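PDB 1TU1: effector EagT6 from Pseudomonas aeruginosa, which forms a homodimer and plays an essential role in delivering the toxin Tse6 to target cells, specifically in loading it onto VgrG1a. Local coordinates for residues A54-V57 with A58-L61; Q60-N63 with A64-L68; A123-P126 with H127-A131; W132-A135 with M136-V140. All coordinates share one frame; numbering follows the deposited sequence.

Contact 1 (A54-V57 with A58-L61); sequences ADYV and ARQL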
ATOM      1  N   ALA A  54      19.449  -9.338 -13.387  1.00 26.59           N
ATOM      2  CA  ALA A  54      20.443 -10.055 -12.592  1.00 26.75           C
ATOM      3  C   ALA A  54      21.290  -9.122 -11.782  1.00 26.83           C
ATOM      4  O   ALA A  54      21.579  -9.427 -10.621  1.00 28.20           O
ATOM      5  CB  ALA A  54      21.328 -10.939 -13.478  1.00 27.77           C
ATOM      6  N   ASP A  55      21.692  -7.994 -12.368  1.00 26.12           N
ATOM      7  CA  ASP A  55      22.464  -6.981 -11.661  1.00 26.79           C
ATOM      8  C   ASP A  55      21.628  -6.299 -10.572  1.00 26.81           C
ATOM      9  O   ASP A  55      22.143  -5.987  -9.493  1.00 26.60           O
ATOM     10  CB  ASP A  55      22.957  -5.888 -12.600  1.00 27.00           C
ATOM     11  CG  ASP A  55      24.013  -6.377 -13.604  1.00 29.23           C
ATOM     12  OD1 ASP A  55      24.410  -7.574 -13.572  1.00 29.91           O
ATOM     13  OD2 ASP A  55      24.442  -5.597 -14.478  1.00 31.18           O
ATOM     14  N   TYR A  56      20.358  -6.035 -10.872  1.00 26.05           N
ATOM     15  CA  TYR A  56      19.446  -5.451  -9.872  1.00 25.76           C
ATOM     16  C   TYR A  56      19.370  -6.361  -8.642  1.00 25.89           C
ATOM     17  O   TYR A  56      19.528  -5.892  -7.515  1.00 25.40           O
ATOM     18  CB  TYR A  56      18.030  -5.187 -10.462  1.00 25.64           C
ATOM     19  CG  TYR A  56      17.015  -4.970  -9.356  1.00 24.25           C
ATOM     20  CD1 TYR A  56      16.821  -3.710  -8.803  1.00 25.75           C
ATOM     21  CD2 TYR A  56      16.309  -6.038  -8.826  1.00 23.73           C
ATOM     22  CE1 TYR A  56      15.924  -3.524  -7.733  1.00 24.92           C
ATOM     23  CE2 TYR A  56      15.416  -5.872  -7.777  1.00 22.70           C
ATOM     24  CZ  TYR A  56      15.229  -4.622  -7.232  1.00 23.98           C
ATOM     25  OH  TYR A  56      14.356  -4.474  -6.191  1.00 24.51           O
ATOM     26  N   VAL A  57      19.157  -7.659  -8.860  1.00 26.82           N
ATOM     27  CA  VAL A  57      19.048  -8.617  -7.770  1.00 28.10           C
ATOM     28  C   VAL A  57      20.373  -8.713  -6.990  1.00 29.19           C
ATOM     29  O   VAL A  57      20.372  -8.779  -5.746  1.00 27.76           O
ATOM     30  CB  VAL A  57      18.568 -10.001  -8.251  1.00 28.56           C
ATOM     31  CG1 VAL A  57      18.569 -11.005  -7.114  1.00 29.42           C
ATOM     32  CG2 VAL A  57      17.155  -9.917  -8.841  1.00 27.43           C
ATOM     33  N   ALA A  58      21.500  -8.662  -7.713  1.00 29.05           N
ATOM     34  CA  ALA A  58      22.807  -8.725  -7.068  1.00 29.08           C
ATOM     35  C   ALA A  58      22.960  -7.536  -6.136  1.00 29.30           C
ATOM     36  O   ALA A  58      23.505  -7.691  -5.042  1.00 29.78           O
ATOM     37  CB  ALA A  58      23.949  -8.760  -8.103  1.00 28.79           C
ATOM     38  N   ARG A  59      22.479  -6.367  -6.559  1.00 29.50           N
ATOM     39  CA  ARG A  59      22.562  -5.147  -5.762  1.00 30.28           C
ATOM     40  C   ARG A  59      21.722  -5.275  -4.479  1.00 30.38           C
ATOM     41  O   ARG A  59      22.156  -4.843  -3.415  1.00 28.80           O
ATOM     42  CB  ARG A  59      22.154  -3.901  -6.564  1.00 31.24           C
ATOM     43  CG  ARG A  59      22.160  -2.587  -5.755  1.00 33.90           C
ATOM     44  CD  ARG A  59      21.940  -1.315  -6.555  1.00 38.27           C
ATOM     45  NE  ARG A  59      20.720  -1.347  -7.367  1.00 41.66           N
ATOM     46  CZ  ARG A  59      19.501  -0.934  -6.974  1.00 42.81           C
ATOM     47  NH1 ARG A  59      19.280  -0.414  -5.772  1.00 42.29           N
ATOM     48  NH2 ARG A  59      18.494  -1.033  -7.820  1.00 43.68           N
ATOM     49  N   GLN A  60      20.540  -5.873  -4.585  1.00 30.44           N
ATOM     50  CA  GLN A  60      19.688  -6.093  -3.415  1.00 31.08           C
ATOM     51  C   GLN A  60      20.421  -6.953  -2.389  1.00 32.74           C
ATOM     52  O   GLN A  60      20.397  -6.659  -1.202  1.00 31.48           O
ATOM     53  CB  GLN A  60      18.377  -6.766  -3.810  1.00 30.26           C
ATOM     54  CG  GLN A  60      17.559  -5.938  -4.783  1.00 29.20           C
ATOM     55  CD  GLN A  60      17.405  -4.514  -4.324  1.00 29.57           C
ATOM     56  OE1 GLN A  60      16.976  -4.273  -3.185  1.00 32.49           O
ATOM     57  NE2 GLN A  60      17.751  -3.559  -5.183  1.00 28.64           N
ATOM     58  N   LEU A  61      21.068  -8.012  -2.861  1.00 34.36           N
ATOM     59  CA  LEU A  61      21.788  -8.924  -1.984  1.00 36.61           C
ATOM     60  C   LEU A  61      22.949  -8.229  -1.292  1.00 37.78           C
ATOM     61  O   LEU A  61      23.167  -8.443  -0.099  1.00 37.75           O
ATOM     62  CB  LEU A  61      22.294 -10.133  -2.751  1.00 37.34           C
ATOM     63  CG  LEU A  61      21.469 -11.398  -2.596  1.00 39.95           C
ATOM     64  CD1 LEU A  61      21.786 -12.360  -3.747  1.00 42.27           C
ATOM     65  CD2 LEU A  61      21.754 -12.027  -1.214  1.00 41.96           C
TER
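Tyr-56 swings its ring away from its own backbone N (chi1 164°) and Gln-60 turns CG beside its N (chi1 -61°), so that the phenol ring leans forward along the helix to lie under the side chain one turn later. Gln-60 then bends again at chi2, and this second turn folds the chain back across the ring instead of letting it run outward. Its CG sits over one face, 4.0 Å from the centroid of the Tyr-56 ring, a CH-pi contact displaced toward the rim near the hydroxyl end. The amide follows at a shallow tilt, its plane 22° from that of the ring, and NE2 of Gln-60 comes to 3.1 Å from CE1 of Tyr-56. Arg-59 closes in from another direction: NH2 approaches CD1 of Tyr-56 obliquely at 3.3 Å, the guanidinium steeply inclined to the ring, while NE2 of Gln-60 lies over the rim of one guanidinium face. Outside this turn, Asp-45 holds the Tyr-56 hydroxyl and Ser-47 holds Arg-59 NH2, which restrains both groups; the Tyr-56 ring also rests on Val-113 and Ile-115 of the sheet. Beneath the side chains, Gln-60 N donates to Tyr-56 O at 3.1 Å, and Leu-61 N to Val-57 O at the same length and slightly straighter. Tyr-56 and Gln-60 both rest on Phe-106, and Val-57 on Val-87. The Tyr-56/Gln-60 pair is an i to i+4 CH-pi contact on an amphipathic alpha-helix packed against the antiparallel sheet of this DcrB-family fold.

Contact 2 (Q60-N63 with A64-L68); sequences QLEN and AEKQL
Gln-67 reaches back to Asn-63, one turn earlier, and meets its carbonyl with two N-H groups, one of them weakly. CB of Gln-67 lies 3.2 Å from Asn-63 O, and CG, set beside the backbone N (chi1 -73°), stays close to the same oxygen. From there the chain runs on extended, but alongside Asn-63 and pointing the same way, so CD remains near that carbonyl. At the tip NE2 donates to Asn-63 O at 3.2 Å in a straight bond of 168°. The acceptor lies in the plane of the Gln-67 amide, whereas the donor stands above the plane of the Asn-63 carbonyl. NE2 also touches CB of Asn-63, with the two amide planes steeply inclined to each other. The backbone bond from Gln-67 N to Asn-63 O is weak (130°), and the side chain adds a straighter one near the end of the helix. In one of its two conformers Lys-66 curls over Glu-62 and tentatively pairs NZ with Glu-65 OE1 in a salt bridge. On the inward side Leu-61 and Ala-64 pack on Phe-71, and Leu-68, the first residue to leave helical torsions, lies against Tyr-91 and Trp-93. This is the C-terminal end of helix 53-67, a surface turn in which a glutamine amide adds a second donor to the carbonyl of Asn-63 before the chain turns into strand 72-81.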
ATOM      1  N   GLN A  60      20.540  -5.873  -4.585  1.00 30.44           N
ATOM      2  CA  GLN A  60      19.688  -6.093  -3.415  1.00 31.08           C
ATOM      3  C   GLN A  60      20.421  -6.953  -2.389  1.00 32.74           C
ATOM      4  O   GLN A  60      20.397  -6.659  -1.202  1.00 31.48           O
ATOM      5  CB  GLN A  60      18.377  -6.766  -3.810  1.00 30.26           C
ATOM      6  CG  GLN A  60      17.559  -5.938  -4.783  1.00 29.20           C
ATOM      7  CD  GLN A  60      17.405  -4.514  -4.324  1.00 29.57           C
ATOM      8  OE1 GLN A  60      16.976  -4.273  -3.185  1.00 32.49           O
ATOM      9  NE2 GLN A  60      17.751  -3.559  -5.183  1.00 28.64           N
ATOM     10  N   LEU A  61      21.068  -8.012  -2.861  1.00 34.36           N
ATOM     11  CA  LEU A  61      21.788  -8.924  -1.984  1.00 36.61           C
ATOM     12  C   LEU A  61      22.949  -8.229  -1.292  1.00 37.78           C
ATOM     13  O   LEU A  61      23.167  -8.443  -0.099  1.00 37.75           O
ATOM     14  CB  LEU A  61      22.294 -10.133  -2.751  1.00 37.34           C
ATOM     15  CG  LEU A  61      21.469 -11.398  -2.596  1.00 39.95           C
ATOM     16  CD1 LEU A  61      21.786 -12.360  -3.747  1.00 42.27           C
ATOM     17  CD2 LEU A  61      21.754 -12.027  -1.214  1.00 41.96           C
ATOM     18  N   GLU A  62      23.671  -7.398  -2.044  1.00 39.18           N
ATOM     19  CA  GLU A  62      24.770  -6.587  -1.534  1.00 40.81           C
ATOM     20  C   GLU A  62      24.265  -5.561  -0.527  1.00 41.21           C
ATOM     21  O   GLU A  62      24.911  -5.319   0.494  1.00 40.68           O
ATOM     22  CB  GLU A  62      25.460  -5.846  -2.680  1.00 41.78           C
ATOM     23  CG  GLU A  62      26.771  -5.157  -2.324  1.00 44.66           C
ATOM     24  CD  GLU A  62      27.491  -4.565  -3.537  1.00 49.99           C
ATOM     25  OE1 GLU A  62      26.921  -3.676  -4.226  1.00 52.21           O
ATOM     26  OE2 GLU A  62      28.637  -4.993  -3.809  1.00 54.11           O
ATOM     27  N   ASN A  63      23.119  -4.948  -0.805  1.00 41.29           N
ATOM     28  CA  ASN A  63      22.508  -4.041   0.161  1.00 41.69           C
ATOM     29  C   ASN A  63      22.158  -4.766   1.456  1.00 42.05           C
ATOM     30  O   ASN A  63      22.326  -4.208   2.525  1.00 42.05           O
ATOM     31  CB  ASN A  63      21.243  -3.398  -0.397  1.00 41.54           C
ATOM     32  CG  ASN A  63      21.532  -2.377  -1.458  1.00 42.00           C
ATOM     33  OD1 ASN A  63      22.669  -1.902  -1.609  1.00 39.87           O
ATOM     34  ND2 ASN A  63      20.495  -2.015  -2.203  1.00 40.09           N
ATOM     35  N   ALA A  64      21.679  -6.004   1.353  1.00 42.63           N
ATOM     36  CA  ALA A  64      21.250  -6.761   2.524  1.00 43.81           C
ATOM     37  C   ALA A  64      22.452  -7.181   3.376  1.00 45.09           C
ATOM     38  O   ALA A  64      22.404  -7.128   4.607  1.00 44.97           O
ATOM     39  CB  ALA A  64      20.457  -7.964   2.110  1.00 43.34           C
ATOM     40  N   GLU A  65      23.526  -7.587   2.705  1.00 46.56           N
ATOM     41  CA  GLU A  65      24.770  -7.979   3.360  1.00 48.08           C
ATOM     42  C   GLU A  65      25.362  -6.793   4.103  1.00 48.64           C
ATOM     43  O   GLU A  65      25.863  -6.956   5.219  1.00 48.99           O
ATOM     44  CB  GLU A  65      25.781  -8.540   2.332  1.00 48.81           C
ATOM     45  CG  GLU A  65      25.429  -9.940   1.805  1.00 50.98           C
ATOM     46  CD  GLU A  65      26.146 -10.345   0.504  1.00 53.66           C
ATOM     47  OE1 GLU A  65      26.946  -9.558  -0.047  1.00 56.52           O
ATOM     48  OE2 GLU A  65      25.903 -11.475   0.020  1.00 55.24           O
ATOM     49  N   LYS A  66      25.279  -5.598   3.509  1.00 49.62           N
ATOM     50  CA  LYS A  66      25.953  -4.414   4.053  1.00 50.42           C
ATOM     51  C   LYS A  66      25.113  -3.655   5.099  1.00 50.08           C
ATOM     52  O   LYS A  66      25.668  -2.972   5.962  1.00 50.05           O
ATOM     53  CB  LYS A  66      26.381  -3.444   2.941  0.51 50.68           C
ATOM     54  CG  LYS A  66      27.244  -4.007   1.770  0.51 52.32           C
ATOM     55  CD  LYS A  66      27.998  -5.337   2.029  0.51 53.71           C
ATOM     56  CE  LYS A  66      28.093  -6.158   0.743  0.51 53.99           C
ATOM     57  NZ  LYS A  66      28.844  -7.435   0.891  0.51 54.18           N
ATOM     58  N   GLN A  67      23.791  -3.771   5.032  1.00 49.51           N
ATOM     59  CA  GLN A  67      22.907  -2.918   5.829  1.00 49.20           C
ATOM     60  C   GLN A  67      22.122  -3.646   6.918  1.00 47.53           C
ATOM     61  O   GLN A  67      21.606  -2.986   7.809  1.00 47.97           O
ATOM     62  CB  GLN A  67      21.928  -2.145   4.928  1.00 49.67           C
ATOM     63  CG  GLN A  67      22.591  -1.012   4.141  1.00 52.75           C
ATOM     64  CD  GLN A  67      21.683  -0.385   3.082  1.00 55.80           C
ATOM     65  OE1 GLN A  67      21.410   0.820   3.117  1.00 58.77           O
ATOM     66  NE2 GLN A  67      21.238  -1.192   2.131  1.00 58.44           N
ATOM     67  N   LEU A  68      22.009  -4.970   6.842  1.00 45.84           N
ATOM     68  CA  LEU A  68      21.206  -5.733   7.797  1.00 44.48           C
ATOM     69  C   LEU A  68      22.102  -6.527   8.752  1.00 44.03           C
ATOM     70  O   LEU A  68      22.699  -7.532   8.356  1.00 43.16           O
ATOM     71  CB  LEU A  68      20.238  -6.684   7.086  1.00 44.34           C
ATOM     72  CG  LEU A  68      19.241  -6.087   6.080  1.00 43.57           C
ATOM     73  CD1 LEU A  68      18.448  -7.191   5.438  1.00 42.83           C
ATOM     74  CD2 LEU A  68      18.310  -5.095   6.750  1.00 44.08           C
TER

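Contact 3 (A123-P126 with H127-A131); sequences ADLP and HHEPA
Asp-124 and the buried His-128 make the tight part of this contact. His-128 swings its ring beside its own backbone N (chi1 -72°), bringing CD2 to 3.6 Å from Asp-124 O and near CB of Asp-124, while His-128 N donates to the same Asp-124 O at 3.3 Å (155°). Both polar tips are anchored to one loop residue, OD2 of Asp-124 to Arg-36 N and NE2 of His-128 to Arg-36 O. On the sheet-facing side, OE1 of Glu-129 comes across the leucine branch point at 3.8 Å from Leu-125 CG. The glutamate chain is extended beyond CG, and its other oxygen, OE2, forms a salt bridge with Arg-103 of the sheet; Leu-125 itself packs on Leu-118 and Met-101. Glu-129 N donates to Leu-125 O at 3.0 Å. These residues form the N-terminal part of helix 125-137, which covers one face of the antiparallel sheet, with Pro-126 and Pro-130 on its exposed side. Towards solvent the grip slackens. Pro-130 has no N-H to return to Pro-126 O, which its CD approaches to 3.5 Å, and the helix kinks. His-127 N makes a weak bond to Asp-124 O and another weak one to a water, which in turn donates to Ala-123 O at 2.6 Å. The His-127 side chain leads away from the preceding turn, though ND1 stands 3.6 Å above the plane of the His-128 ring.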
ATOM      1  N   ALA A 123      11.529 -20.201  13.961  1.00 40.40           N
ATOM      2  CA  ALA A 123      10.632 -21.188  14.571  1.00 40.54           C
ATOM      3  C   ALA A 123       9.273 -21.284  13.884  1.00 40.10           C
ATOM      4  O   ALA A 123       8.674 -22.358  13.836  1.00 39.61           O
ATOM      5  CB  ALA A 123      10.448 -20.895  16.078  1.00 40.83           C
ATOM      6  N   ASP A 124       8.770 -20.167  13.369  1.00 39.57           N
ATOM      7  CA  ASP A 124       7.423 -20.146  12.786  1.00 39.43           C
ATOM      8  C   ASP A 124       7.386 -20.360  11.271  1.00 39.14           C
ATOM      9  O   ASP A 124       6.312 -20.521  10.708  1.00 38.51           O
ATOM     10  CB  ASP A 124       6.708 -18.828  13.133  1.00 39.30           C
ATOM     11  CG  ASP A 124       6.376 -18.718  14.615  1.00 40.73           C
ATOM     12  OD1 ASP A 124       6.478 -19.746  15.334  1.00 39.27           O
ATOM     13  OD2 ASP A 124       6.014 -17.645  15.141  1.00 40.61           O
ATOM     14  N   LEU A 125       8.537 -20.342  10.606  1.00 39.54           N
ATOM     15  CA  LEU A 125       8.533 -20.485   9.150  1.00 39.79           C
ATOM     16  C   LEU A 125       7.786 -21.743   8.682  1.00 39.82           C
ATOM     17  O   LEU A 125       6.928 -21.658   7.798  1.00 39.71           O
ATOM     18  CB  LEU A 125       9.942 -20.411   8.563  1.00 39.95           C
ATOM     19  CG  LEU A 125      10.000 -20.647   7.047  1.00 40.71           C
ATOM     20  CD1 LEU A 125       9.134 -19.626   6.289  1.00 41.12           C
ATOM     21  CD2 LEU A 125      11.422 -20.616   6.528  1.00 41.91           C
ATOM     22  N   PRO A 126       8.068 -22.911   9.264  1.00 39.87           N
ATOM     23  CA  PRO A 126       7.401 -24.143   8.808  1.00 39.31           C
ATOM     24  C   PRO A 126       5.891 -24.100   8.928  1.00 38.20           C
ATOM     25  O   PRO A 126       5.198 -24.738   8.145  1.00 38.70           O
ATOM     26  CB  PRO A 126       7.990 -25.229   9.731  1.00 39.76           C
ATOM     27  CG  PRO A 126       9.274 -24.674  10.167  1.00 40.06           C
ATOM     28  CD  PRO A 126       9.037 -23.188  10.339  1.00 39.90           C
ATOM     29  N   HIS A 127       5.372 -23.372   9.907  1.00 37.02           N
ATOM     30  CA  HIS A 127       3.931 -23.286  10.075  1.00 36.09           C
ATOM     31  C   HIS A 127       3.277 -22.432   8.980  1.00 34.90           C
ATOM     32  O   HIS A 127       2.205 -22.758   8.474  1.00 34.86           O
ATOM     33  CB  HIS A 127       3.589 -22.708  11.448  1.00 36.69           C
ATOM     34  CG  HIS A 127       2.131 -22.476  11.624  1.00 37.67           C
ATOM     35  ND1 HIS A 127       1.506 -21.331  11.182  1.00 42.31           N
ATOM     36  CD2 HIS A 127       1.156 -23.270  12.119  1.00 41.43           C
ATOM     37  CE1 HIS A 127       0.212 -21.418  11.422  1.00 41.90           C
ATOM     38  NE2 HIS A 127      -0.028 -22.588  11.988  1.00 43.65           N
ATOM     39  N   HIS A 128       3.918 -21.328   8.627  1.00 34.01           N
ATOM     40  CA  HIS A 128       3.328 -20.379   7.670  1.00 33.59           C
ATOM     41  C   HIS A 128       3.587 -20.733   6.186  1.00 34.49           C
ATOM     42  O   HIS A 128       2.868 -20.279   5.293  1.00 34.75           O
ATOM     43  CB  HIS A 128       3.831 -18.972   7.986  1.00 32.67           C
ATOM     44  CG  HIS A 128       3.232 -18.404   9.233  1.00 27.85           C
ATOM     45  ND1 HIS A 128       1.875 -18.232   9.390  1.00 22.08           N
ATOM     46  CD2 HIS A 128       3.802 -17.998  10.389  1.00 27.61           C
ATOM     47  CE1 HIS A 128       1.637 -17.730  10.588  1.00 22.85           C
ATOM     48  NE2 HIS A 128       2.788 -17.562  11.209  1.00 24.57           N
ATOM     49  N   GLU A 129       4.592 -21.563   5.954  1.00 35.53           N
ATOM     50  CA  GLU A 129       5.084 -21.864   4.608  1.00 35.94           C
ATOM     51  C   GLU A 129       4.017 -22.370   3.657  1.00 35.14           C
ATOM     52  O   GLU A 129       3.934 -21.889   2.538  1.00 34.99           O
ATOM     53  CB  GLU A 129       6.254 -22.837   4.691  1.00 37.29           C
ATOM     54  CG  GLU A 129       7.081 -22.965   3.427  1.00 40.40           C
ATOM     55  CD  GLU A 129       8.412 -23.652   3.677  1.00 45.82           C
ATOM     56  OE1 GLU A 129       8.952 -23.529   4.803  1.00 48.23           O
ATOM     57  OE2 GLU A 129       8.920 -24.321   2.740  1.00 49.76           O
ATOM     58  N   PRO A 130       3.182 -23.322   4.061  1.00 34.87           N
ATOM     59  CA  PRO A 130       2.144 -23.829   3.161  1.00 34.01           C
ATOM     60  C   PRO A 130       1.220 -22.753   2.578  1.00 33.23           C
ATOM     61  O   PRO A 130       0.956 -22.758   1.364  1.00 32.67           O
ATOM     62  CB  PRO A 130       1.360 -24.798   4.056  1.00 35.06           C
ATOM     63  CG  PRO A 130       2.362 -25.242   5.058  1.00 34.88           C
ATOM     64  CD  PRO A 130       3.165 -24.033   5.352  1.00 35.10           C
ATOM     65  N   ALA A 131       0.710 -21.861   3.428  1.00 31.76           N
ATOM     66  CA  ALA A 131      -0.205 -20.819   2.980  1.00 30.76           C
ATOM     67  C   ALA A 131       0.538 -19.796   2.102  1.00 29.79           C
ATOM     68  O   ALA A 131       0.018 -19.382   1.096  1.00 29.15           O
ATOM     69  CB  ALA A 131      -0.843 -20.116   4.167  1.00 30.53           C
TER
HETATM   70  O   HOH W   1       6.647 -23.537  12.802  1.00 43.91           O

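Contact 4 (W132-A135 with M136-V140); sequences WKQA and MQTLV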
ATOM      1  N   TRP A 132       1.736 -19.406   2.513  1.00 29.40           N
ATOM      2  CA  TRP A 132       2.578 -18.524   1.708  1.00 29.85           C
ATOM      3  C   TRP A 132       2.803 -19.104   0.289  1.00 30.52           C
ATOM      4  O   TRP A 132       2.532 -18.442  -0.721  1.00 29.27           O
ATOM      5  CB  TRP A 132       3.902 -18.316   2.397  1.00 29.71           C
ATOM      6  CG  TRP A 132       4.885 -17.613   1.550  1.00 30.16           C
ATOM      7  CD1 TRP A 132       4.880 -16.293   1.206  1.00 29.27           C
ATOM      8  CD2 TRP A 132       6.017 -18.197   0.902  1.00 31.86           C
ATOM      9  NE1 TRP A 132       5.959 -16.017   0.403  1.00 31.12           N
ATOM     10  CE2 TRP A 132       6.678 -17.166   0.201  1.00 31.15           C
ATOM     11  CE3 TRP A 132       6.552 -19.499   0.849  1.00 33.11           C
ATOM     12  CZ2 TRP A 132       7.839 -17.390  -0.554  1.00 32.85           C
ATOM     13  CZ3 TRP A 132       7.717 -19.720   0.097  1.00 33.29           C
ATOM     14  CH2 TRP A 132       8.337 -18.673  -0.599  1.00 31.99           C
ATOM     15  N   LYS A 133       3.256 -20.358   0.252  1.00 31.11           N
ATOM     16  CA  LYS A 133       3.589 -21.068  -0.995  1.00 32.29           C
ATOM     17  C   LYS A 133       2.405 -21.048  -1.927  1.00 31.53           C
ATOM     18  O   LYS A 133       2.530 -20.651  -3.094  1.00 31.11           O
ATOM     19  CB  LYS A 133       4.017 -22.518  -0.731  0.56 32.32           C
ATOM     20  CG  LYS A 133       4.491 -23.267  -1.993  0.56 34.40           C
ATOM     21  CD  LYS A 133       4.993 -24.679  -1.648  0.56 36.84           C
ATOM     22  CE  LYS A 133       4.629 -25.730  -2.699  0.56 37.98           C
ATOM     23  NZ  LYS A 133       4.820 -27.092  -2.131  0.56 38.28           N
ATOM     24  N   GLN A 134       1.249 -21.461  -1.405  1.00 30.31           N
ATOM     25  CA  GLN A 134       0.042 -21.557  -2.189  1.00 29.57           C
ATOM     26  C   GLN A 134      -0.330 -20.197  -2.795  1.00 29.29           C
ATOM     27  O   GLN A 134      -0.697 -20.109  -3.974  1.00 29.08           O
ATOM     28  CB  GLN A 134      -1.124 -22.074  -1.328  1.00 29.80           C
ATOM     29  CG  GLN A 134      -2.489 -22.045  -2.015  1.00 30.47           C
ATOM     30  CD  GLN A 134      -2.558 -22.942  -3.259  1.00 31.84           C
ATOM     31  OE1 GLN A 134      -1.793 -23.903  -3.374  1.00 35.25           O
ATOM     32  NE2 GLN A 134      -3.464 -22.623  -4.185  1.00 31.60           N
ATOM     33  N   ALA A 135      -0.321 -19.161  -1.958  1.00 28.16           N
ATOM     34  CA  ALA A 135      -0.658 -17.811  -2.390  1.00 27.41           C
ATOM     35  C   ALA A 135       0.234 -17.404  -3.568  1.00 26.23           C
ATOM     36  O   ALA A 135      -0.261 -16.942  -4.606  1.00 25.56           O
ATOM     37  CB  ALA A 135      -0.460 -16.830  -1.248  1.00 27.31           C
ATOM     38  N   MET A 136       1.530 -17.595  -3.380  1.00 26.02           N
ATOM     39  CA  MET A 136       2.545 -17.254  -4.381  1.00 26.89           C
ATOM     40  C   MET A 136       2.401 -18.056  -5.665  1.00 27.92           C
ATOM     41  O   MET A 136       2.741 -17.567  -6.751  1.00 27.07           O
ATOM     42  CB  MET A 136       3.952 -17.465  -3.824  1.00 26.80           C
ATOM     43  CG  MET A 136       4.448 -16.343  -2.948  1.00 27.02           C
ATOM     44  SD  MET A 136       4.413 -14.701  -3.764  1.00 26.89           S
ATOM     45  CE  MET A 136       5.425 -14.981  -5.214  1.00 25.81           C
ATOM     46  N   GLN A 137       1.870 -19.274  -5.546  1.00 28.88           N
ATOM     47  CA  GLN A 137       1.677 -20.161  -6.692  1.00 29.49           C
ATOM     48  C   GLN A 137       0.495 -19.718  -7.526  1.00 28.62           C
ATOM     49  O   GLN A 137       0.372 -20.095  -8.695  1.00 28.65           O
ATOM     50  CB  GLN A 137       1.540 -21.623  -6.240  1.00 29.85           C
ATOM     51  CG  GLN A 137       2.890 -22.201  -5.859  1.00 33.57           C
ATOM     52  CD  GLN A 137       2.864 -23.685  -5.545  1.00 38.96           C
ATOM     53  OE1 GLN A 137       1.861 -24.223  -5.059  1.00 42.87           O
ATOM     54  NE2 GLN A 137       3.975 -24.352  -5.819  1.00 42.29           N
ATOM     55  N   THR A 138      -0.369 -18.895  -6.942  1.00 28.06           N
ATOM     56  CA  THR A 138      -1.468 -18.299  -7.690  1.00 26.58           C
ATOM     57  C   THR A 138      -1.173 -16.899  -8.220  1.00 25.93           C
ATOM     58  O   THR A 138      -2.000 -16.355  -8.913  1.00 25.30           O
ATOM     59  CB  THR A 138      -2.741 -18.190  -6.818  1.00 27.21           C
ATOM     60  OG1 THR A 138      -2.525 -17.250  -5.742  1.00 26.20           O
ATOM     61  CG2 THR A 138      -3.068 -19.525  -6.159  1.00 27.90           C
ATOM     62  N   LEU A 139      -0.041 -16.294  -7.864  1.00 25.77           N
ATOM     63  CA  LEU A 139       0.251 -14.929  -8.338  1.00 25.17           C
ATOM     64  C   LEU A 139       0.442 -14.893  -9.862  1.00 25.36           C
ATOM     65  O   LEU A 139       1.381 -15.496 -10.381  1.00 25.14           O
ATOM     66  CB  LEU A 139       1.481 -14.364  -7.658  1.00 24.53           C
ATOM     67  CG  LEU A 139       1.737 -12.859  -7.812  1.00 24.41           C
ATOM     68  CD1 LEU A 139       2.515 -12.397  -6.626  1.00 26.37           C
ATOM     69  CD2 LEU A 139       2.527 -12.549  -9.091  1.00 26.46           C
ATOM     70  N   VAL A 140      -0.434 -14.170 -10.557  1.00 26.23           N
ATOM     71  CA  VAL A 140      -0.277 -13.926 -11.987  1.00 26.98           C
ATOM     72  C   VAL A 140       0.061 -12.464 -12.257  1.00 27.34           C
ATOM     73  O   VAL A 140      -0.780 -11.581 -12.060  1.00 27.31           O
ATOM     74  CB  VAL A 140      -1.532 -14.356 -12.762  1.00 26.96           C
ATOM     75  CG1 VAL A 140      -1.340 -14.184 -14.269  1.00 28.26           C
ATOM     76  CG2 VAL A 140      -1.893 -15.792 -12.405  1.00 27.50           C
TER
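Met-136 lays its CG over one face of the Trp-132 indole, 4.1 Å from the centroid of the Trp-132 five-membered ring and shifted toward the NE1 rim. The indole reaches forward, turned away from its own N (chi1 171°), while the methionine starts beside its N (chi1 -80°) and bends at both later torsions. SD of Met-136 consequently stands obliquely to the same ring, a Met-aromatic contact; Trp-132 also packs on Leu-118, and Met-136 on Val-105. These residues form the sheet-facing ridge of helix 125-137 near its C-terminal end, whose neighbouring side meets the second subunit: Ala-135 and Thr-138 pack there on Trp-19 and Leu-13 of that chain. Thr-138 places OG1 between its backbone N and carbonyl carbon (chi1 66°), from where it donates to Ala-135 O at 2.6 Å. Thr-138 N binds the same oxygen at 3.0 Å from above the carbonyl plane, so two donors share it, and OG1 is also bonded to Glu-14 N of the second subunit. On the outer surface Gln-137, extended beyond CG, crosses Lys-133 in one of the two lysine conformers, whereas Gln-134, bent at chi2, carries NE2 to 3.7 Å from Thr-138 CG2.

Contacts 1 and 2 are successive turns of helix 53-67 and share Gln-60 and Leu-61; contacts 3 and 4 adjoin on helix 125-137. Contact 2 lies at the surface, and the other three are partly buried. Centres of contacts 2 and 4 are about 26 Å apart, on opposite sides of the chain's centre. Contacts 1 and 4 each set an aromatic ring under a residue four positions on, with an amide side chain in one and a thioether in the other. Contact 2 relies chiefly on an amide bond, contact 3 on buried polar anchors, with prolines on its exposed side. Of the four, contacts 3 and 4 reach the second subunit, chiefly contact 4, while contacts 1 and 2 do not.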